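Local atomic coordinates of actin-binding protein (Saccharomyces cerevisiae, PDB entry 1HQZ), a protein that binds actin filaments and recruits the Arp2/3 complex to their sides, regulating the actin assembly that this complex drives. Residues L20-G25 against Y66-V71; Y8-R13 against K40-P45. One frame throughout, in Å; residues are numbered along the deposited sequence.

Contact 1. Residues L20-G25 against Y66-V71; sequences LKIVRG and YGLARV
Ile22 meets Leu68 and Arg70 where the C-terminal end of helix 12-24 lies on strand 65-71. This helix-on-sheet packing belongs to the ADF-homology (cofilin-like) fold of this N-terminal domain, a central mixed sheet with helices packed against it. The short axes pass 7.5 Å apart, with an angle of 33° between their directions. Ile22 points toward the strand. Its CG2, anti to the backbone N, reaches the CG of Leu68 at 4.1 Å. The two side chains slide past each other in opposite directions. Ile22 CD1 lies farther along, near Leu68 O and CD2. This pair is buried; Leu33 and Thr30 also touch Ile22, while Ile81, Ile83 and Phe111 touch Leu68.

Arg70 runs past Ile22 in the opposite sense. Its CB lies 3.9 Å from Ile22 CG2. CG is anti to the backbone N (chi1 -178°), and the chain stays extended to NE, near Val23 O. The guanidinium lies beside the last helical turn. Arg24 O stands over the centre of one face, 4.1 Å above the plane, and Gly25 N lies toward the rim of that face. No hydrogen bond crosses the contact, so these are packing and electrostatic contacts. The positive group may favourably face the carbonyl end of the helix dipole. Outside the contact, NH1 has a long, weak ion pair with Glu79 OE1. An alanine at Arg70 would probably leave the helix end without this nearby charge and open a gap beside Gly25.

Gly25 is the C-prime residue of a Schellman motif, with a positive phi of 78°. The next residue's N closes the motif on Lys21 O; Gly25 N makes the normal helical bond to Lys21 O at 2.9 Å. Its CA, which bears no side chain, packs 3.6 Å from Arg70 NH1.

Contact 2. Residues Y8-R13 against K40-P45; sequences YTTHSR and KKEYEP
His11 meets Glu42 and Glu44 across the contact. Its stronger polar bond is just outside, ND1 to Glu14 OE2. Its NE2 makes a weak hydrogen bond to Glu42 OE1, 3.4 Å long with an N-H...O angle of 140°. The His11 and Glu42 side chains cross at about a right angle, and ring and carboxylate planes are 86° apart. Glu44 instead runs beside His11, pointing the same way. Its CG sits between the backbone N and the carbonyl carbon (chi1 59°), and the extended chain beyond sets OE2 over the centre of the ring, 3.2 Å above its plane. This oxygen makes no hydrogen bond to NE2. These acidic groups would probably favour a protonated, positively charged imidazole.

Packing surrounds the same ring. Thr10 CG2 lies over the face opposite Glu44 OE2, and touches Glu42 OE2 at 3.5 Å. Thr10 OG1 turns to Asp7 OD2 instead. Tyr43 O lies at the ring edge, 3.8 Å from His11 CD2 and 3.6 Å from His11 CB.

Bonds within residues 8-13 shape the turn. Thr9 to Ser12 form a type I beta turn, and His11 takes the N-cap position of helix 12-24. The contact therefore joins the turn and N-cap before this helix to the loop end and first residues of strand 43-49, outermost in the ADF-homology sheet. Ser12 N and Ser12 OG both reach Thr9 O from one face of its carbonyl plane; the OG bond is 3.0 Å.

The two tyrosines meet mainly through backbone, Tyr8 CA near Tyr43 O. Their rings lead away, Tyr8 OH bonding to Asn109 and Tyr43 OH to Val64 O.

Overall arrangement
From the N terminus, the chain first supplies residues 8-13 of contact 2. It then runs through helix 12-24, whose last turn lies in 20-25, the opening segment of contact 1. After strand 32-37 the chain returns to the start of the helix at 40-45, which closes the loop of contact 2. Strand 65-71 then closes the longer loop of contact 1. The segments alternate, so the two loops cross rather than nest. Both ends of one helix are thus tied to the same sheet, at strands 43-49 and 65-71, which flank strand 32-37. The contact centres are about 17 Å apart. Tyr43 and Tyr66 link them, with CE2 of Tyr43 3.7 Å from CE1 of Tyr66.

Contact 1. Residues L20-G25 against Y66-V71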
loop_
_atom_site.group_PDB
_atom_site.type_symbol
_atom_site.label_atom_id
_atom_site.label_comp_id
_atom_site.label_asym_id
_atom_site.label_seq_id
_atom_site.Cartn_x
_atom_site.Cartn_y
_atom_site.Cartn_z
ATOM N N LEU A 20 5.826 -0.425 10.785
ATOM C CA LEU A 20 6.139 -1.436 11.799
ATOM C C LEU A 20 4.905 -1.954 12.509
ATOM O O LEU A 20 4.750 -3.167 12.673
ATOM C CB LEU A 20 7.129 -0.887 12.834
ATOM C CG LEU A 20 8.573 -0.793 12.345
ATOM C CD1 LEU A 20 9.436 -0.162 13.424
ATOM C CD2 LEU A 20 9.089 -2.186 11.988
ATOM N N LYS A 21 4.033 -1.037 12.929
ATOM C CA LYS A 21 2.790 -1.411 13.612
ATOM C C LYS A 21 2.061 -2.466 12.798
ATOM O O LYS A 21 1.631 -3.504 13.317
ATOM C CB LYS A 21 1.832 -0.224 13.728
ATOM C CG LYS A 21 2.099 0.798 14.794
ATOM C CD LYS A 21 0.933 1.778 14.775
ATOM C CE LYS A 21 1.158 2.964 15.663
ATOM N NZ LYS A 21 0.010 3.904 15.533
ATOM N N ILE A 22 1.918 -2.172 11.511
ATOM C CA ILE A 22 1.212 -3.044 10.591
ATOM C C ILE A 22 1.876 -4.388 10.327
ATOM O O ILE A 22 1.235 -5.420 10.488
ATOM C CB ILE A 22 0.964 -2.308 9.253
ATOM C CG1 ILE A 22 0.067 -1.097 9.509
ATOM C CG2 ILE A 22 0.324 -3.244 8.241
ATOM C CD1 ILE A 22 -0.214 -0.273 8.288
ATOM N N VAL A 23 3.145 -4.394 9.919
ATOM C CA VAL A 23 3.814 -5.665 9.639
ATOM C C VAL A 23 3.959 -6.564 10.856
ATOM O O VAL A 23 4.018 -7.784 10.717
ATOM C CB VAL A 23 5.220 -5.475 9.031
ATOM C CG1 VAL A 23 5.106 -4.809 7.670
ATOM C CG2 VAL A 23 6.109 -4.673 9.989
ATOM N N ARG A 24 4.017 -5.969 12.042
ATOM C CA ARG A 24 4.161 -6.740 13.271
ATOM C C ARG A 24 2.820 -7.166 13.842
ATOM O O ARG A 24 2.731 -8.179 14.535
ATOM C CB ARG A 24 4.895 -5.924 14.328
ATOM C CG ARG A 24 6.358 -5.638 14.037
ATOM C CD ARG A 24 6.918 -4.747 15.137
ATOM N NE ARG A 24 8.360 -4.567 15.033
ATOM C CZ ARG A 24 9.060 -3.697 15.755
ATOM N NH1 ARG A 24 8.448 -2.918 16.637
ATOM N NH2 ARG A 24 10.373 -3.613 15.598
ATOM N N GLY A 25 1.786 -6.381 13.553
ATOM C CA GLY A 25 0.457 -6.668 14.067
ATOM C C GLY A 25 0.345 -6.233 15.522
ATOM O O GLY A 25 -0.506 -6.721 16.262
ATOM N N TYR A 66 0.577 4.411 -2.423
ATOM C CA TYR A 66 0.974 3.063 -2.084
ATOM C C TYR A 66 0.272 2.694 -0.803
ATOM O O TYR A 66 0.184 3.503 0.122
ATOM C CB TYR A 66 2.494 2.978 -1.932
ATOM C CG TYR A 66 3.209 3.482 -3.168
ATOM C CD1 TYR A 66 3.454 4.838 -3.346
ATOM C CD2 TYR A 66 3.537 2.614 -4.201
ATOM C CE1 TYR A 66 4.000 5.324 -4.537
ATOM C CE2 TYR A 66 4.081 3.078 -5.394
ATOM C CZ TYR A 66 4.304 4.440 -5.554
ATOM O OH TYR A 66 4.795 4.908 -6.744
ATOM N N GLY A 67 -0.259 1.477 -0.776
ATOM C CA GLY A 67 -0.966 0.997 0.395
ATOM C C GLY A 67 -0.279 -0.233 0.949
ATOM O O GLY A 67 0.388 -0.979 0.222
ATOM N N LEU A 68 -0.459 -0.443 2.247
ATOM C CA LEU A 68 0.142 -1.571 2.952
ATOM C C LEU A 68 -0.903 -2.102 3.903
ATOM O O LEU A 68 -1.498 -1.334 4.658
ATOM C CB LEU A 68 1.354 -1.084 3.754
ATOM C CG LEU A 68 2.037 -2.038 4.731
ATOM C CD1 LEU A 68 2.866 -3.047 3.970
ATOM C CD2 LEU A 68 2.925 -1.223 5.676
ATOM N N ALA A 69 -1.150 -3.405 3.876
ATOM C CA ALA A 69 -2.141 -3.942 4.791
ATOM C C ALA A 69 -1.806 -5.335 5.275
ATOM O O ALA A 69 -1.257 -6.158 4.538
ATOM C CB ALA A 69 -3.519 -3.934 4.141
ATOM N N ARG A 70 -2.142 -5.586 6.530
ATOM C CA ARG A 70 -1.912 -6.884 7.128
ATOM C C ARG A 70 -3.285 -7.530 7.186
ATOM O O ARG A 70 -4.187 -7.030 7.856
ATOM C CB ARG A 70 -1.318 -6.739 8.524
ATOM C CG ARG A 70 -1.016 -8.069 9.183
ATOM C CD ARG A 70 -0.127 -7.871 10.395
ATOM N NE ARG A 70 0.532 -9.107 10.798
ATOM C CZ ARG A 70 0.102 -9.890 11.777
ATOM N NH1 ARG A 70 -0.983 -9.555 12.441
ATOM N NH2 ARG A 70 0.755 -10.997 12.104
ATOM N N VAL A 71 -3.441 -8.638 6.474
ATOM C CA VAL A 71 -4.732 -9.301 6.411
ATOM C C VAL A 71 -4.687 -10.805 6.618
ATOM O O VAL A 71 -3.703 -11.474 6.283
ATOM C CB VAL A 71 -5.407 -9.056 5.041
ATOM C CG1 VAL A 71 -6.886 -9.338 5.140
ATOM C CG2 VAL A 71 -5.144 -7.629 4.564
#

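Contact 2. Residues Y8-R13 against K40-P45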
loop_
_atom_site.group_PDB
_atom_site.type_symbol
_atom_site.label_atom_id
_atom_site.label_comp_id
_atom_site.label_asym_id
_atom_site.label_seq_id
_atom_site.Cartn_x
_atom_site.Cartn_y
_atom_site.Cartn_z
ATOM N N TYR A 8 10.299 9.159 -0.021
ATOM C CA TYR A 8 9.667 8.560 1.151
ATOM C C TYR A 8 10.601 8.563 2.356
ATOM O O TYR A 8 10.361 7.855 3.336
ATOM C CB TYR A 8 9.219 7.118 0.854
ATOM C CG TYR A 8 10.289 6.217 0.264
ATOM C CD1 TYR A 8 11.486 5.981 0.933
ATOM C CD2 TYR A 8 10.091 5.586 -0.962
ATOM C CE1 TYR A 8 12.462 5.136 0.396
ATOM C CE2 TYR A 8 11.052 4.744 -1.505
ATOM C CZ TYR A 8 12.233 4.521 -0.823
ATOM O OH TYR A 8 13.172 3.664 -1.357
ATOM N N THR A 9 11.669 9.353 2.284
ATOM C CA THR A 9 12.624 9.413 3.388
ATOM C C THR A 9 12.450 10.672 4.238
ATOM O O THR A 9 12.783 10.678 5.424
ATOM C CB THR A 9 14.077 9.321 2.872
ATOM O OG1 THR A 9 14.288 10.307 1.856
ATOM C CG2 THR A 9 14.346 7.940 2.293
ATOM N N THR A 10 11.914 11.724 3.627
ATOM C CA THR A 10 11.671 12.983 4.321
ATOM C C THR A 10 10.781 12.733 5.527
ATOM O O THR A 10 11.057 13.214 6.631
ATOM C CB THR A 10 10.964 13.999 3.398
ATOM O OG1 THR A 10 11.867 14.414 2.368
ATOM C CG2 THR A 10 10.494 15.210 4.187
ATOM N N HIS A 11 9.704 11.986 5.307
ATOM C CA HIS A 11 8.769 11.667 6.375
ATOM C C HIS A 11 8.891 10.198 6.776
ATOM O O HIS A 11 7.905 9.544 7.116
ATOM C CB HIS A 11 7.344 11.982 5.923
ATOM C CG HIS A 11 7.115 13.429 5.616
ATOM N ND1 HIS A 11 7.166 14.411 6.581
ATOM C CD2 HIS A 11 6.832 14.060 4.452
ATOM C CE1 HIS A 11 6.922 15.585 6.025
ATOM N NE2 HIS A 11 6.716 15.400 4.734
ATOM N N SER A 12 10.119 9.692 6.735
ATOM C CA SER A 12 10.403 8.308 7.095
ATOM C C SER A 12 9.932 7.989 8.516
ATOM O O SER A 12 9.510 6.868 8.807
ATOM C CB SER A 12 11.903 8.057 6.991
ATOM O OG SER A 12 12.602 8.963 7.827
ATOM N N ARG A 13 10.010 8.984 9.395
ATOM C CA ARG A 13 9.603 8.821 10.787
ATOM C C ARG A 13 8.134 8.426 10.875
ATOM O O ARG A 13 7.787 7.426 11.503
ATOM C CB ARG A 13 9.814 10.127 11.555
ATOM C CG ARG A 13 10.276 9.945 12.989
ATOM C CD ARG A 13 11.742 9.529 13.027
ATOM N NE ARG A 13 12.585 10.478 12.298
ATOM C CZ ARG A 13 13.878 10.296 12.046
ATOM N NH1 ARG A 13 14.489 9.197 12.466
ATOM N NH2 ARG A 13 14.560 11.212 11.372
ATOM N N LYS A 40 4.373 19.268 -1.620
ATOM C CA LYS A 40 5.771 19.317 -2.029
ATOM C C LYS A 40 6.242 18.016 -2.663
ATOM O O LYS A 40 7.446 17.776 -2.771
ATOM C CB LYS A 40 6.657 19.635 -0.823
ATOM C CG LYS A 40 6.294 20.925 -0.100
ATOM C CD LYS A 40 7.256 21.201 1.051
ATOM C CE LYS A 40 6.973 22.545 1.705
ATOM N NZ LYS A 40 7.981 22.867 2.759
ATOM N N LYS A 41 5.292 17.182 -3.077
ATOM C CA LYS A 41 5.590 15.887 -3.700
ATOM C C LYS A 41 6.322 14.925 -2.776
ATOM O O LYS A 41 7.017 14.020 -3.233
ATOM C CB LYS A 41 6.408 16.075 -4.979
ATOM C CG LYS A 41 5.669 16.798 -6.079
ATOM C CD LYS A 41 6.556 16.990 -7.283
ATOM C CE LYS A 41 5.889 17.876 -8.321
ATOM N NZ LYS A 41 6.831 18.197 -9.434
ATOM N N GLU A 42 6.167 15.126 -1.473
ATOM C CA GLU A 42 6.801 14.257 -0.488
ATOM C C GLU A 42 5.747 13.249 -0.008
ATOM O O GLU A 42 4.611 13.624 0.287
ATOM C CB GLU A 42 7.305 15.085 0.698
ATOM C CG GLU A 42 8.128 16.305 0.302
ATOM C CD GLU A 42 8.549 17.150 1.499
ATOM O OE1 GLU A 42 7.669 17.550 2.295
ATOM O OE2 GLU A 42 9.763 17.418 1.637
ATOM N N TYR A 43 6.109 11.971 0.053
ATOM C CA TYR A 43 5.157 10.971 0.506
ATOM C C TYR A 43 5.100 10.861 2.017
ATOM O O TYR A 43 6.128 10.804 2.690
ATOM C CB TYR A 43 5.475 9.598 -0.086
ATOM C CG TYR A 43 4.909 9.400 -1.468
ATOM C CD1 TYR A 43 5.530 9.958 -2.585
ATOM C CD2 TYR A 43 3.726 8.678 -1.657
ATOM C CE1 TYR A 43 4.991 9.804 -3.864
ATOM C CE2 TYR A 43 3.176 8.516 -2.927
ATOM C CZ TYR A 43 3.812 9.082 -4.027
ATOM O OH TYR A 43 3.275 8.928 -5.286
ATOM N N GLU A 44 3.881 10.832 2.540
ATOM C CA GLU A 44 3.662 10.699 3.970
ATOM C C GLU A 44 2.354 9.945 4.202
ATOM O O GLU A 44 1.546 9.792 3.284
ATOM C CB GLU A 44 3.607 12.079 4.626
ATOM C CG GLU A 44 2.527 12.989 4.083
ATOM C CD GLU A 44 2.639 14.400 4.634
ATOM O OE1 GLU A 44 1.758 15.239 4.332
ATOM O OE2 GLU A 44 3.614 14.667 5.368
ATOM N N PRO A 45 2.135 9.453 5.428
ATOM C CA PRO A 45 0.903 8.720 5.727
ATOM C C PRO A 45 -0.314 9.581 5.449
ATOM O O PRO A 45 -0.416 10.692 5.954
ATOM C CB PRO A 45 1.041 8.407 7.212
ATOM C CG PRO A 45 2.514 8.279 7.386
ATOM C CD PRO A 45 3.032 9.457 6.593
#